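Local coordinates for salt-tolerant glutaminase (Micrococcus luteus, PDB 3AGD) that acts as a salt-tolerant glutaminase, probably hydrolysing L-glutamine to L-glutamate and ammonium, at the interface of chains A and B. Sequence-based numbering; all coordinates share one arbitrary frame. Chains: chain A/B, Salt-tolerant glutaminase.

Contact 1: the interface of chains A and B. Residues chain A 231, 234-235, 238, 306; chain B 250-251, 305, 307-308.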
loop_
_atom_site.group_PDB
_atom_site.type_symbol
_atom_site.label_atom_id
_atom_site.label_comp_id
_atom_site.label_asym_id
_atom_site.label_seq_id
_atom_site.Cartn_x
_atom_site.Cartn_y
_atom_site.Cartn_z
ATOM N N ARG A 231 9.665 -5.544 2.601
ATOM C CA ARG A 231 9.146 -4.374 1.898
ATOM C C ARG A 231 9.792 -4.184 0.529
ATOM O O ARG A 231 9.123 -3.814 -0.437
ATOM C CB ARG A 231 9.368 -3.111 2.735
ATOM C CG ARG A 231 8.250 -2.777 3.714
ATOM C CD ARG A 231 8.594 -1.500 4.471
ATOM N NE ARG A 231 9.503 -0.669 3.686
ATOM C CZ ARG A 231 10.673 -0.213 4.123
ATOM N NH1 ARG A 231 11.084 -0.495 5.354
ATOM N NH2 ARG A 231 11.450 0.497 3.318
ATOM N N VAL A 234 8.365 -6.980 -1.885
ATOM C CA VAL A 234 7.025 -6.723 -2.376
ATOM C C VAL A 234 7.011 -5.503 -3.299
ATOM O O VAL A 234 6.214 -5.450 -4.230
ATOM C CB VAL A 234 6.038 -6.554 -1.213
ATOM C CG1 VAL A 234 4.627 -6.376 -1.750
ATOM C CG2 VAL A 234 6.109 -7.789 -0.304
ATOM N N SER A 235 7.897 -4.536 -3.057
ATOM C CA SER A 235 7.965 -3.355 -3.923
ATOM C C SER A 235 8.384 -3.786 -5.327
ATOM O O SER A 235 7.773 -3.393 -6.318
ATOM C CB SER A 235 8.978 -2.324 -3.394
ATOM O OG SER A 235 8.499 -1.655 -2.238
ATOM N N THR A 238 5.673 -5.589 -7.132
ATOM C CA THR A 238 4.681 -4.628 -7.582
ATOM C C THR A 238 5.086 -3.997 -8.911
ATOM O O THR A 238 4.321 -4.014 -9.874
ATOM C CB THR A 238 4.490 -3.516 -6.526
ATOM O OG1 THR A 238 4.088 -4.104 -5.283
ATOM C CG2 THR A 238 3.422 -2.521 -6.973
ATOM N N LEU A 306 -3.686 -2.554 -3.029
ATOM C CA LEU A 306 -2.542 -2.001 -2.322
ATOM C C LEU A 306 -2.779 -0.567 -1.850
ATOM O O LEU A 306 -2.151 -0.113 -0.900
ATOM C CB LEU A 306 -1.315 -2.033 -3.239
ATOM C CG LEU A 306 0.021 -1.616 -2.628
ATOM C CD1 LEU A 306 0.431 -2.626 -1.562
ATOM C CD2 LEU A 306 1.081 -1.540 -3.717
ATOM N N LEU B 250 9.213 4.107 -5.429
ATOM C CA LEU B 250 8.363 3.188 -4.674
ATOM C C LEU B 250 9.202 2.356 -3.712
ATOM O O LEU B 250 8.893 2.252 -2.522
ATOM C CB LEU B 250 7.594 2.252 -5.608
ATOM C CG LEU B 250 6.801 1.140 -4.900
ATOM C CD1 LEU B 250 5.845 1.743 -3.872
ATOM C CD2 LEU B 250 6.031 0.326 -5.934
ATOM N N ALA B 251 10.277 1.771 -4.229
ATOM C CA ALA B 251 11.141 0.937 -3.406
ATOM C C ALA B 251 11.855 1.727 -2.313
ATOM O O ALA B 251 11.838 1.333 -1.147
ATOM C CB ALA B 251 12.161 0.223 -4.283
ATOM N N HIS B 305 5.783 3.580 4.587
ATOM C CA HIS B 305 5.941 2.966 3.283
ATOM C C HIS B 305 4.628 2.372 2.806
ATOM O O HIS B 305 3.838 1.850 3.596
ATOM C CB HIS B 305 7.023 1.877 3.337
ATOM C CG HIS B 305 7.587 1.526 1.993
ATOM N ND1 HIS B 305 6.864 0.845 1.037
ATOM C CD2 HIS B 305 8.786 1.807 1.431
ATOM C CE1 HIS B 305 7.595 0.725 -0.059
ATOM N NE2 HIS B 305 8.763 1.301 0.154
ATOM N N MET B 307 4.215 -0.203 1.394
ATOM C CA MET B 307 4.263 -1.638 1.663
ATOM C C MET B 307 4.153 -2.079 3.113
ATOM O O MET B 307 3.985 -3.268 3.366
ATOM C CB MET B 307 5.552 -2.245 1.100
ATOM C CG MET B 307 5.780 -2.039 -0.383
ATOM S SD MET B 307 4.448 -2.646 -1.410
ATOM C CE MET B 307 4.345 -1.337 -2.593
ATOM N N ASP B 308 4.262 -1.167 4.073
ATOM C CA ASP B 308 4.178 -1.615 5.459
ATOM C C ASP B 308 2.765 -2.108 5.792
ATOM O O ASP B 308 1.770 -1.445 5.504
ATOM C CB ASP B 308 4.687 -0.519 6.422
ATOM C CG ASP B 308 3.929 0.774 6.306
ATOM O OD1 ASP B 308 4.506 1.830 6.656
ATOM O OD2 ASP B 308 2.756 0.736 5.881
#
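A:Arg231, A:Val234, A:Ser235 and A:Thr238 lie on one face of helix 227-240, a turn or less apart from one to the next, and meet a loop of the partner in which B:His305 has an extended backbone and B:Met307 a turned one. The A:Arg231 chain bends at chi3 (25°), and this brings its NE over the face of the B:His305 imidazole, 3.7 Å from the ring centroid, a cation-pi contact. The guanidinium and ring planes stand 39° apart, so the two meet tip to tip at a tilt rather than flat, with NH2 3.5 Å from B:His305 CD2. The ring's rotation is fixed from its own chain: the backbone N of B:Met307 donates to B:His305 ND1 in the ring plane, at 2.9 Å and 165° at the hydrogen, while the bond from NE2 to B:Ala251 O is weak. An alanine in place of B:His305 would probably leave A:Arg231 NE without its aromatic face and the B:Met307 amide without its acceptor, freeing the loop to shift. B:Met307, bent at chi2 and chi3, lies across the helix. Its CG is 3.3 Å from A:Ser235 OG, SD rests against A:Val234 CG1, and the terminal methyl CE packs tightly on A:Leu306 CD2 at 3.5 Å. A:Ser235 OG is turned back to A:Arg231 O, a helix-internal bond of 2.9 Å, and also touches B:His305 CE1. Packing and the cation-pi contact thus join the chains, while bonds such as those from A:Ser235 OG and B:Met307 N stay within one chain. At the far end the A:Thr238 side chain crosses that of B:Leu250 at about a right angle, its CG2 4.0 Å from B:Leu250 CD2.

Contact 2: the interface of chains A and B. Residues chain A 146-148, 203; chain B 366, 369.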
loop_
_atom_site.group_PDB
_atom_site.type_symbol
_atom_site.label_atom_id
_atom_site.label_comp_id
_atom_site.label_asym_id
_atom_site.label_seq_id
_atom_site.Cartn_x
_atom_site.Cartn_y
_atom_site.Cartn_z
ATOM N N ALA A 146 7.659 -21.495 3.717
ATOM C CA ALA A 146 6.556 -22.420 3.469
ATOM C C ALA A 146 6.220 -23.180 4.754
ATOM O O ALA A 146 5.104 -23.665 4.922
ATOM C CB ALA A 146 6.925 -23.405 2.364
ATOM N N GLY A 147 7.197 -23.284 5.650
ATOM C CA GLY A 147 6.981 -23.982 6.903
ATOM C C GLY A 147 7.273 -25.470 6.823
ATOM O O GLY A 147 6.940 -26.215 7.740
ATOM N N ARG A 148 7.882 -25.913 5.728
ATOM C CA ARG A 148 8.216 -27.325 5.571
ATOM C C ARG A 148 9.342 -27.496 4.560
ATOM O O ARG A 148 9.513 -26.666 3.667
ATOM C CB ARG A 148 6.982 -28.126 5.126
ATOM C CG ARG A 148 6.578 -27.937 3.669
ATOM C CD ARG A 148 5.247 -28.628 3.370
ATOM N NE ARG A 148 4.851 -28.497 1.967
ATOM C CZ ARG A 148 5.356 -29.220 0.968
ATOM N NH1 ARG A 148 4.934 -29.020 -0.274
ATOM N NH2 ARG A 148 6.270 -30.152 1.208
ATOM N N ASP A 203 1.297 -23.777 -0.214
ATOM C CA ASP A 203 2.653 -23.357 0.108
ATOM C C ASP A 203 2.843 -21.900 -0.300
ATOM O O ASP A 203 3.321 -21.080 0.488
ATOM C CB ASP A 203 3.681 -24.215 -0.631
ATOM C CG ASP A 203 3.740 -25.636 -0.119
ATOM O OD1 ASP A 203 3.870 -25.831 1.111
ATOM O OD2 ASP A 203 3.670 -26.559 -0.953
ATOM N N TYR B 366 3.002 -30.128 10.148
ATOM C CA TYR B 366 3.522 -28.905 10.753
ATOM C C TYR B 366 3.452 -28.925 12.276
ATOM O O TYR B 366 2.631 -28.230 12.875
ATOM C CB TYR B 366 2.744 -27.687 10.250
ATOM C CG TYR B 366 2.653 -27.575 8.749
ATOM C CD1 TYR B 366 1.653 -28.238 8.041
ATOM C CD2 TYR B 366 3.565 -26.798 8.034
ATOM C CE1 TYR B 366 1.561 -28.126 6.654
ATOM C CE2 TYR B 366 3.482 -26.681 6.651
ATOM C CZ TYR B 366 2.480 -27.346 5.968
ATOM O OH TYR B 366 2.399 -27.233 4.602
ATOM N N TRP B 369 3.488 -25.498 13.796
ATOM C CA TRP B 369 2.266 -24.719 13.643
ATOM C C TRP B 369 1.258 -25.076 14.734
ATOM O O TRP B 369 0.426 -24.253 15.116
ATOM C CB TRP B 369 1.655 -24.967 12.262
ATOM C CG TRP B 369 2.435 -24.372 11.120
ATOM C CD1 TRP B 369 3.689 -23.825 11.168
ATOM C CD2 TRP B 369 2.006 -24.271 9.757
ATOM N NE1 TRP B 369 4.067 -23.388 9.918
ATOM C CE2 TRP B 369 3.053 -23.650 9.033
ATOM C CE3 TRP B 369 0.839 -24.646 9.074
ATOM C CZ2 TRP B 369 2.966 -23.395 7.660
ATOM C CZ3 TRP B 369 0.752 -24.393 7.705
ATOM C CH2 TRP B 369 1.811 -23.773 7.016
HETATM O O HOH W 1 3.275 -24.870 3.566
#
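Water 1 joins the two chains, gripped by three oxygens: the backbone A:Ala146 O at 2.6 Å, the carboxylate A:Asp203 OD1 at 2.7 Å and the phenol B:Tyr366 OH at 2.7 Å. It thus links a carbonyl, a carboxylate and a phenol, its hydrogens not being seen. A:Ala146 is the last residue of helix 131-146, so its carbonyl lies at a helix end whose dipole is likely to make it a somewhat stronger acceptor. The second shell fixes A:Asp203. A:Arg148 grips it side-on with two nitrogens: NE hydrogen-bonds to A:Asp203 OD1 at 3.0 Å, and NH1 makes a salt bridge to OD2 at 2.8 Å, both oxygens being met on the syn side and somewhat out of the carboxylate plane. CG of A:Arg148 sits between its backbone N and carbonyl carbon (chi1 74°), and the extended chain from there carries the guanidinium past the tip of B:Tyr366. CD touches the phenol oxygen OH at 3.4 Å, and the guanidinium and ring planes stand nearly perpendicular, 85° apart, so the guanidinium does not lie flat on the ring. Farther back along the ring, B:Tyr366 CD2 meets the carbonyl A:Gly147 O at 3.4 Å. A:Gly147 itself has a positive phi (89°), turning the chain as it leaves the helix. Within chain B the indole of B:Trp369 lies over one face of the tyrosine ring, with CZ3 above its centre, and would limit the ring's movement. The same indole reaches chain A through CZ2, 3.5 Å from A:Ala146 O.

About 25 Å separates the C-alpha centres of contact 1 and contact 2, and they share no residue or helix. Contact 1 pairs glutaminase-family segments of both chains; because A:Leu306 meets B:Met307, the same stretch of sequence serves from each side, as expected close to a two-fold axis. Contact 2 instead sets the glutaminase region of chain A, through helices 131-146 and 201-212, against the STAS region of chain B around helix 367-374. With the two-fold twins, each subunit offers both kinds of surface, consistent with this dimer forming part of the homotetramer, although these contacts alone do not show that.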